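Local coordinates for protein 11R-lipoxygenase (Gersemia fruticosa, PDB 3VF1) that probably uses a non-heme iron and molecular oxygen to oxygenate polyunsaturated fatty acids at carbon 11 with R stereochemistry, under control by calcium, at residues G29-G33 and F61-S67; D227-D231 and Y250-D254; Q505-I510 and A658-F662. All coordinates share one frame. Residue numbers count along the deposited sequence, not the author numbering.

Contact 1. Residues G29-G33 and F61-S67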
loop_
_atom_site.group_PDB
_atom_site.type_symbol
_atom_site.label_atom_id
_atom_site.label_comp_id
_atom_site.label_asym_id
_atom_site.label_seq_id
_atom_site.Cartn_x
_atom_site.Cartn_y
_atom_site.Cartn_z
ATOM N N GLY A 29 -19.945 -7.071 -15.389
ATOM C CA GLY A 29 -19.271 -6.783 -14.137
ATOM C C GLY A 29 -20.051 -5.798 -13.290
ATOM O O GLY A 29 -21.166 -5.412 -13.644
ATOM N N ASP A 30 -19.464 -5.383 -12.173
ATOM C CA ASP A 30 -20.150 -4.498 -11.235
ATOM C C ASP A 30 -19.978 -3.023 -11.594
ATOM O O ASP A 30 -20.629 -2.158 -11.009
ATOM C CB ASP A 30 -19.671 -4.755 -9.802
ATOM C CG ASP A 30 -18.171 -4.576 -9.644
ATOM O OD1 ASP A 30 -17.565 -3.844 -10.454
ATOM O OD2 ASP A 30 -17.599 -5.168 -8.703
ATOM N N LEU A 31 -19.103 -2.736 -12.553
ATOM C CA LEU A 31 -18.920 -1.368 -13.021
ATOM C C LEU A 31 -19.909 -1.063 -14.139
ATOM O O LEU A 31 -20.413 -1.971 -14.799
ATOM C CB LEU A 31 -17.488 -1.145 -13.508
ATOM C CG LEU A 31 -16.388 -1.422 -12.481
ATOM C CD1 LEU A 31 -15.027 -1.065 -13.055
ATOM C CD2 LEU A 31 -16.644 -0.660 -11.188
ATOM N N ARG A 32 -20.182 0.220 -14.342
ATOM C CA ARG A 32 -21.195 0.648 -15.298
ATOM C C ARG A 32 -20.851 2.019 -15.866
ATOM O O ARG A 32 -20.884 3.023 -15.156
ATOM C CB ARG A 32 -22.563 0.692 -14.615
ATOM C CG ARG A 32 -23.651 1.405 -15.400
ATOM C CD ARG A 32 -24.160 0.572 -16.562
ATOM N NE ARG A 32 -25.316 1.201 -17.198
ATOM C CZ ARG A 32 -25.248 2.104 -18.173
ATOM N NH1 ARG A 32 -24.074 2.494 -18.654
ATOM N NH2 ARG A 32 -26.363 2.617 -18.675
ATOM N N GLY A 33 -20.521 2.056 -17.153
ATOM C CA GLY A 33 -20.202 3.304 -17.819
ATOM C C GLY A 33 -21.460 4.085 -18.140
ATOM O O GLY A 33 -22.560 3.690 -17.751
ATOM N N PHE A 61 -28.866 -1.057 -21.810
ATOM C CA PHE A 61 -29.043 -0.745 -20.397
ATOM C C PHE A 61 -30.317 0.062 -20.174
ATOM O O PHE A 61 -30.460 1.172 -20.688
ATOM C CB PHE A 61 -27.831 0.019 -19.861
ATOM C CG PHE A 61 -26.602 -0.831 -19.705
ATOM C CD1 PHE A 61 -26.535 -1.795 -18.713
ATOM C CD2 PHE A 61 -25.511 -0.663 -20.544
ATOM C CE1 PHE A 61 -25.407 -2.580 -18.563
ATOM C CE2 PHE A 61 -24.379 -1.445 -20.397
ATOM C CZ PHE A 61 -24.328 -2.404 -19.405
ATOM N N HIS A 62 -31.239 -0.506 -19.402
ATOM C CA HIS A 62 -32.517 0.141 -19.120
ATOM C C HIS A 62 -32.301 1.473 -18.406
ATOM O O HIS A 62 -32.542 2.537 -18.977
ATOM C CB HIS A 62 -33.404 -0.775 -18.270
ATOM C CG HIS A 62 -33.610 -2.135 -18.860
ATOM N ND1 HIS A 62 -32.786 -3.203 -18.575
ATOM C CD2 HIS A 62 -34.544 -2.601 -19.722
ATOM C CE1 HIS A 62 -33.205 -4.268 -19.233
ATOM N NE2 HIS A 62 -34.269 -3.930 -19.938
ATOM N N ASN A 63 -31.846 1.406 -17.160
ATOM C CA ASN A 63 -31.565 2.604 -16.379
ATOM C C ASN A 63 -30.062 2.785 -16.188
ATOM O O ASN A 63 -29.268 1.991 -16.692
ATOM C CB ASN A 63 -32.276 2.545 -15.024
ATOM C CG ASN A 63 -31.896 1.318 -14.217
ATOM O OD1 ASN A 63 -30.944 1.343 -13.438
ATOM N ND2 ASN A 63 -32.648 0.238 -14.395
ATOM N N ASP A 64 -29.674 3.830 -15.466
ATOM C CA ASP A 64 -28.263 4.138 -15.271
ATOM C C ASP A 64 -27.667 3.376 -14.088
ATOM O O ASP A 64 -26.496 2.999 -14.112
ATOM C CB ASP A 64 -28.075 5.642 -15.059
ATOM C CG ASP A 64 -26.614 6.034 -14.940
ATOM O OD1 ASP A 64 -25.771 5.396 -15.605
ATOM O OD2 ASP A 64 -26.309 6.977 -14.179
ATOM N N PHE A 65 -28.476 3.152 -13.058
ATOM C CA PHE A 65 -27.999 2.518 -11.832
ATOM C C PHE A 65 -27.683 1.034 -12.010
ATOM O O PHE A 65 -26.731 0.523 -11.421
ATOM C CB PHE A 65 -29.031 2.684 -10.710
ATOM C CG PHE A 65 -29.190 4.104 -10.227
ATOM C CD1 PHE A 65 -28.250 5.077 -10.536
ATOM C CD2 PHE A 65 -30.283 4.460 -9.453
ATOM C CE1 PHE A 65 -28.403 6.375 -10.086
ATOM C CE2 PHE A 65 -30.438 5.756 -9.001
ATOM C CZ PHE A 65 -29.498 6.714 -9.317
ATOM N N GLU A 66 -28.481 0.345 -12.819
ATOM C CA GLU A 66 -28.360 -1.105 -12.952
ATOM C C GLU A 66 -26.952 -1.531 -13.367
ATOM O O GLU A 66 -26.392 -1.014 -14.334
ATOM C CB GLU A 66 -29.389 -1.645 -13.949
ATOM C CG GLU A 66 -29.142 -1.248 -15.397
ATOM C CD GLU A 66 -30.175 -1.831 -16.340
ATOM O OE1 GLU A 66 -29.878 -1.959 -17.547
ATOM O OE2 GLU A 66 -31.287 -2.162 -15.875
ATOM N N SER A 67 -26.387 -2.472 -12.617
ATOM C CA SER A 67 -25.078 -3.029 -12.931
ATOM C C SER A 67 -25.075 -4.522 -12.628
ATOM O O SER A 67 -25.656 -4.962 -11.636
ATOM C CB SER A 67 -23.985 -2.329 -12.122
ATOM O OG SER A 67 -24.088 -2.646 -10.745
#
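Two loops at the end of the PLAT (C2-like) beta sandwich where calcium is predicted to bind meet here: loop 29-33, which follows strand 20-28, and loop 61-67, which leads into strand 70-77. Gly-33 belongs to a predicted calcium site, as does Gly-35, whose O takes a hydrogen bond from Arg-32 NH2. Arg-32 does most of the joining. Its guanidinium lies flat on the Phe-61 ring, planes 21° apart, a cation-pi stack with CZ 4.0 Å from the ring centroid; CD adds a CH-pi contact at 3.9 Å. Asp-64 OD1 sits over the opposite face, 4.2 Å from Arg-32 NH2, close enough for charge attraction but not a salt bridge. The aliphatic part of the side chain rests on the other loop's backbone, Arg-32 CG on Asp-64 O and CD on Glu-66 O, both at 3.5 Å. Segment 61-67 is itself held by an Asx motif, Glu-66 N to Asn-63 OD1 at 2.7 Å, and by Glu-66 OE1, which accepts from His-62 N at 2.7 Å.

Contact 2. Residues D227-D231 and Y250-D254; sequences DCLED and YWRDD
A single salt bridge spans this contact: Arg-252 NH2 reaches Glu-230 OE2 at 3.3 Å, a long and weak but nearly linear hydrogen bond, with OE2 near the guanidinium plane. Arg-252 gets there extended (chi1 m, chi2 and chi3 t), while Glu-230 folds back (chi1 and chi2 both m) to bring its carboxylate across. The backbones stay well apart, the nearest CA pair being Leu-229 and Arg-252 at 10.6 Å, so side chains make the contact. Residues 229-231 begin a 3-10 turn, with Asp-231 N bonded to Cys-228 O at 3.1 Å. Tyr-250 to Asp-253 is a type I beta turn, closed by Asp-253 N to Tyr-250 O at 2.8 Å. Beside the charges, Leu-229 CD1 (chi1 m, chi2 t) meets the edge of the Trp-251 indole (chi1 p), 3.8 Å from Trp-251 CZ2, and the same CD1 lies 3.7 Å from Arg-252 NH2. The contact ties the 3-10 segment to the turn between helices 247-250 and 254-263, away from the iron. Leu-229 also packs on helix 609-615 and Trp-251 meets the Phe-588 ring, while Asp-253 is the N-cap of helix 254-263, its OD1 bonded to Val-255 N, and Asp-254 is salt-bridged to Lys-376 of helix 369-410.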
loop_
_atom_site.group_PDB
_atom_site.type_symbol
_atom_site.label_atom_id
_atom_site.label_comp_id
_atom_site.label_asym_id
_atom_site.label_seq_id
_atom_site.Cartn_x
_atom_site.Cartn_y
_atom_site.Cartn_z
ATOM N N ASP A 227 -7.164 25.729 23.200
ATOM C CA ASP A 227 -7.083 26.190 24.581
ATOM C C ASP A 227 -6.309 25.199 25.443
ATOM O O ASP A 227 -5.472 25.593 26.255
ATOM C CB ASP A 227 -8.483 26.409 25.157
ATOM C CG ASP A 227 -9.257 27.479 24.413
ATOM O OD1 ASP A 227 -8.650 28.510 24.050
ATOM O OD2 ASP A 227 -10.470 27.287 24.186
ATOM N N CYS A 228 -6.588 23.912 25.262
ATOM C CA CYS A 228 -5.888 22.871 26.004
ATOM C C CYS A 228 -5.825 21.567 25.210
ATOM O O CYS A 228 -6.494 21.414 24.188
ATOM C CB CYS A 228 -6.559 22.635 27.358
ATOM S SG CYS A 228 -8.227 21.961 27.260
ATOM N N LEU A 229 -5.018 20.632 25.700
ATOM C CA LEU A 229 -4.756 19.378 25.005
ATOM C C LEU A 229 -6.018 18.543 24.815
ATOM O O LEU A 229 -6.142 17.809 23.833
ATOM C CB LEU A 229 -3.714 18.569 25.780
ATOM C CG LEU A 229 -2.322 19.204 25.841
ATOM C CD1 LEU A 229 -1.486 18.592 26.953
ATOM C CD2 LEU A 229 -1.617 19.055 24.503
ATOM N N GLU A 230 -6.952 18.655 25.751
ATOM C CA GLU A 230 -8.161 17.840 25.719
ATOM C C GLU A 230 -9.141 18.299 24.644
ATOM O O GLU A 230 -10.051 17.556 24.275
ATOM C CB GLU A 230 -8.847 17.853 27.085
ATOM C CG GLU A 230 -7.968 17.355 28.219
ATOM C CD GLU A 230 -7.356 15.999 27.926
ATOM O OE1 GLU A 230 -7.979 14.974 28.274
ATOM O OE2 GLU A 230 -6.250 15.957 27.344
ATOM N N ASP A 231 -8.956 19.515 24.140
ATOM C CA ASP A 231 -9.870 20.070 23.146
ATOM C C ASP A 231 -9.691 19.443 21.764
ATOM O O ASP A 231 -10.543 19.608 20.890
ATOM C CB ASP A 231 -9.707 21.588 23.052
ATOM C CG ASP A 231 -10.363 22.318 24.212
ATOM O OD1 ASP A 231 -11.242 21.728 24.873
ATOM O OD2 ASP A 231 -10.003 23.488 24.457
ATOM N N TYR A 250 -4.912 7.466 26.622
ATOM C CA TYR A 250 -3.653 6.873 27.074
ATOM C C TYR A 250 -2.393 7.639 26.659
ATOM O O TYR A 250 -1.307 7.355 27.165
ATOM C CB TYR A 250 -3.535 5.444 26.534
ATOM C CG TYR A 250 -4.502 4.448 27.137
ATOM C CD1 TYR A 250 -4.203 3.794 28.324
ATOM C CD2 TYR A 250 -5.702 4.146 26.508
ATOM C CE1 TYR A 250 -5.075 2.875 28.874
ATOM C CE2 TYR A 250 -6.584 3.229 27.051
ATOM C CZ TYR A 250 -6.265 2.598 28.235
ATOM O OH TYR A 250 -7.135 1.680 28.781
ATOM N N TRP A 251 -2.528 8.600 25.750
ATOM C CA TRP A 251 -1.365 9.181 25.074
ATOM C C TRP A 251 -0.274 9.704 26.018
ATOM O O TRP A 251 0.901 9.727 25.652
ATOM C CB TRP A 251 -1.801 10.297 24.120
ATOM C CG TRP A 251 -2.158 11.576 24.804
ATOM C CD1 TRP A 251 -3.347 11.886 25.402
ATOM C CD2 TRP A 251 -1.322 12.727 24.955
ATOM N NE1 TRP A 251 -3.300 13.159 25.916
ATOM C CE2 TRP A 251 -2.066 13.696 25.655
ATOM C CE3 TRP A 251 -0.014 13.032 24.567
ATOM C CZ2 TRP A 251 -1.546 14.948 25.978
ATOM C CZ3 TRP A 251 0.501 14.275 24.886
ATOM C CH2 TRP A 251 -0.263 15.218 25.583
ATOM N N ARG A 252 -0.652 10.121 27.222
ATOM C CA ARG A 252 0.316 10.676 28.168
ATOM C C ARG A 252 1.172 9.591 28.823
ATOM O O ARG A 252 2.253 9.872 29.335
ATOM C CB ARG A 252 -0.397 11.478 29.260
ATOM C CG ARG A 252 -1.169 12.692 28.761
ATOM C CD ARG A 252 -2.147 13.178 29.822
ATOM N NE ARG A 252 -2.972 14.298 29.370
ATOM C CZ ARG A 252 -2.730 15.582 29.630
ATOM N NH1 ARG A 252 -1.675 15.949 30.349
ATOM N NH2 ARG A 252 -3.555 16.510 29.169
ATOM N N ASP A 253 0.684 8.354 28.806
ATOM C CA ASP A 253 1.349 7.253 29.493
ATOM C C ASP A 253 2.617 6.810 28.760
ATOM O O ASP A 253 2.581 6.509 27.567
ATOM C CB ASP A 253 0.386 6.071 29.627
ATOM C CG ASP A 253 0.859 5.037 30.632
ATOM O OD1 ASP A 253 2.078 4.972 30.903
ATOM O OD2 ASP A 253 0.008 4.284 31.152
ATOM N N ASP A 254 3.734 6.769 29.481
ATOM C CA ASP A 254 5.008 6.342 28.903
ATOM C C ASP A 254 4.928 4.940 28.305
ATOM O O ASP A 254 5.606 4.641 27.321
ATOM C CB ASP A 254 6.121 6.388 29.954
ATOM C CG ASP A 254 6.686 7.784 30.152
ATOM O OD1 ASP A 254 6.344 8.691 29.362
ATOM O OD2 ASP A 254 7.487 7.972 31.092
#

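Contact 3. Residues Q505-I510 and A658-F662; sequences QFVQDI and AMAKF
At the centre, Phe-506 and Phe-662 form an offset stack, ring centroids 4.4 Å apart and planes at 16°, both with chi1 t. Phe-506 CB comes within 3.4 Å of Phe-662 CD1, and Phe-506 CE1 also meets Met-659 CG, at 3.6 Å. The two segments are regular alpha helix running antiparallel, with 170° between their directions and 9.5 Å between the short axes. In register, Phe-506 lies opposite Phe-662 (CA to CA 5.9 Å) and Asp-509 opposite Ala-658 (6.1 Å). The small Ala-658 fits this close approach: its CB packs on Ile-510 CD1 at 3.6 Å and on Asp-509 CB at 4.0 Å. Toward the polar edge, a fully extended Lys-661 (t at all four chi angles) carries NZ to Asp-509 OD2 at 2.9 Å, a hydrogen-bonded salt bridge. Gln-505 NE2, one turn before Asp-509, gives a hydrogen bond to its OD1 at 3.0 Å. A water donates to both Asp-509 OD2 (2.7 Å) and Ala-658 O (3.1 Å). The contact joins helix 491-514 to helix 653-676 in the helical lipoxygenase domain. Tyr-645 touches both phenylalanines, Leu-420 of helix 416-425 covers Phe-506 and Ile-510, and Val-507 turns to helix 557-579.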
loop_
_atom_site.group_PDB
_atom_site.type_symbol
_atom_site.label_atom_id
_atom_site.label_comp_id
_atom_site.label_asym_id
_atom_site.label_seq_id
_atom_site.Cartn_x
_atom_site.Cartn_y
_atom_site.Cartn_z
ATOM N N GLN A 505 3.807 -19.186 1.237
ATOM C CA GLN A 505 3.354 -20.534 0.926
ATOM C C GLN A 505 2.429 -20.518 -0.287
ATOM O O GLN A 505 2.537 -21.366 -1.171
ATOM C CB GLN A 505 2.629 -21.144 2.127
ATOM C CG GLN A 505 2.255 -22.602 1.940
ATOM C CD GLN A 505 3.469 -23.483 1.729
ATOM O OE1 GLN A 505 4.407 -23.461 2.524
ATOM N NE2 GLN A 505 3.462 -24.255 0.648
ATOM N N PHE A 506 1.521 -19.547 -0.326
ATOM C CA PHE A 506 0.572 -19.433 -1.428
ATOM C C PHE A 506 1.283 -19.176 -2.752
ATOM O O PHE A 506 1.017 -19.844 -3.748
ATOM C CB PHE A 506 -0.437 -18.317 -1.153
ATOM C CG PHE A 506 -1.289 -17.966 -2.340
ATOM C CD1 PHE A 506 -2.123 -18.911 -2.912
ATOM C CD2 PHE A 506 -1.261 -16.691 -2.880
ATOM C CE1 PHE A 506 -2.907 -18.594 -4.001
ATOM C CE2 PHE A 506 -2.047 -16.368 -3.970
ATOM C CZ PHE A 506 -2.870 -17.320 -4.532
ATOM N N VAL A 507 2.186 -18.203 -2.759
ATOM C CA VAL A 507 2.933 -17.871 -3.964
ATOM C C VAL A 507 3.748 -19.068 -4.439
ATOM O O VAL A 507 3.845 -19.324 -5.636
ATOM C CB VAL A 507 3.871 -16.671 -3.730
ATOM C CG1 VAL A 507 4.845 -16.514 -4.891
ATOM C CG2 VAL A 507 3.060 -15.398 -3.537
ATOM N N GLN A 508 4.325 -19.804 -3.497
ATOM C CA GLN A 508 5.119 -20.979 -3.830
ATOM C C GLN A 508 4.250 -22.059 -4.466
ATOM O O GLN A 508 4.656 -22.701 -5.433
ATOM C CB GLN A 508 5.806 -21.533 -2.582
ATOM C CG GLN A 508 6.715 -22.720 -2.855
ATOM C CD GLN A 508 7.504 -23.144 -1.632
ATOM O OE1 GLN A 508 7.051 -23.975 -0.844
ATOM N NE2 GLN A 508 8.691 -22.573 -1.466
ATOM N N ASP A 509 3.055 -22.258 -3.917
ATOM C CA ASP A 509 2.130 -23.251 -4.448
ATOM C C ASP A 509 1.764 -22.928 -5.892
ATOM O O ASP A 509 1.807 -23.799 -6.758
ATOM C CB ASP A 509 0.864 -23.323 -3.591
ATOM C CG ASP A 509 1.116 -23.935 -2.227
ATOM O OD1 ASP A 509 2.206 -24.511 -2.024
ATOM O OD2 ASP A 509 0.220 -23.847 -1.360
ATOM N N ILE A 510 1.411 -21.672 -6.148
ATOM C CA ILE A 510 1.027 -21.243 -7.486
ATOM C C ILE A 510 2.175 -21.428 -8.468
ATOM O O ILE A 510 1.995 -21.980 -9.551
ATOM C CB ILE A 510 0.600 -19.762 -7.500
ATOM C CG1 ILE A 510 -0.678 -19.564 -6.678
ATOM C CG2 ILE A 510 0.391 -19.277 -8.930
ATOM C CD1 ILE A 510 -1.862 -20.378 -7.165
ATOM N N ALA A 658 -5.000 -24.052 -4.482
ATOM C CA ALA A 658 -3.975 -23.274 -3.798
ATOM C C ALA A 658 -4.602 -22.064 -3.112
ATOM O O ALA A 658 -4.282 -21.752 -1.963
ATOM C CB ALA A 658 -2.907 -22.831 -4.781
ATOM N N MET A 659 -5.499 -21.391 -3.826
ATOM C CA MET A 659 -6.190 -20.223 -3.299
ATOM C C MET A 659 -7.069 -20.584 -2.101
ATOM O O MET A 659 -7.169 -19.818 -1.147
ATOM C CB MET A 659 -7.043 -19.577 -4.392
ATOM C CG MET A 659 -6.258 -18.688 -5.342
ATOM S SD MET A 659 -7.135 -18.338 -6.881
ATOM C CE MET A 659 -8.813 -18.126 -6.287
ATOM N N ALA A 660 -7.707 -21.748 -2.153
ATOM C CA ALA A 660 -8.584 -22.178 -1.069
ATOM C C ALA A 660 -7.772 -22.501 0.182
ATOM O O ALA A 660 -8.187 -22.191 1.298
ATOM C CB ALA A 660 -9.404 -23.384 -1.500
ATOM N N LYS A 661 -6.618 -23.128 -0.012
ATOM C CA LYS A 661 -5.711 -23.435 1.088
ATOM C C LYS A 661 -5.226 -22.134 1.719
ATOM O O LYS A 661 -5.066 -22.034 2.938
ATOM C CB LYS A 661 -4.527 -24.248 0.568
ATOM C CG LYS A 661 -3.412 -24.480 1.576
ATOM C CD LYS A 661 -2.174 -25.025 0.879
ATOM C CE LYS A 661 -0.979 -25.092 1.813
ATOM N NZ LYS A 661 0.281 -25.359 1.065
ATOM N N PHE A 662 -4.994 -21.142 0.866
ATOM C CA PHE A 662 -4.602 -19.806 1.294
ATOM C C PHE A 662 -5.657 -19.223 2.232
ATOM O O PHE A 662 -5.346 -18.798 3.344
ATOM C CB PHE A 662 -4.427 -18.922 0.054
ATOM C CG PHE A 662 -3.845 -17.565 0.332
ATOM C CD1 PHE A 662 -2.735 -17.413 1.146
ATOM C CD2 PHE A 662 -4.397 -16.438 -0.257
ATOM C CE1 PHE A 662 -2.200 -16.156 1.380
ATOM C CE2 PHE A 662 -3.865 -15.184 -0.029
ATOM C CZ PHE A 662 -2.767 -15.043 0.789
HETATM O O HOH W 1 -1.549 -21.898 -0.596
#

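Along the chain the three contacts follow in series, none enclosing or crossing another. Contact 1 closes 27 intervening residues of the N-terminal PLAT sandwich, strands 40-46 and 55-57 among them. Contact 2 closes a short excursion of 18 residues in the lipoxygenase domain, ending at the start of helix 254-263. Contact 3 has the longest reach: 147 residues, about half of them helical, separate its helices, and they include helix 557-579, which carries the iron ligands His-575 and Asn-579. Contacts 1 and 2 lie far apart, centres 49 Å from each other; contact 3, centred 34 Å from contact 1 and 46 Å from contact 2, shares the catalytic domain with the latter but touches neither.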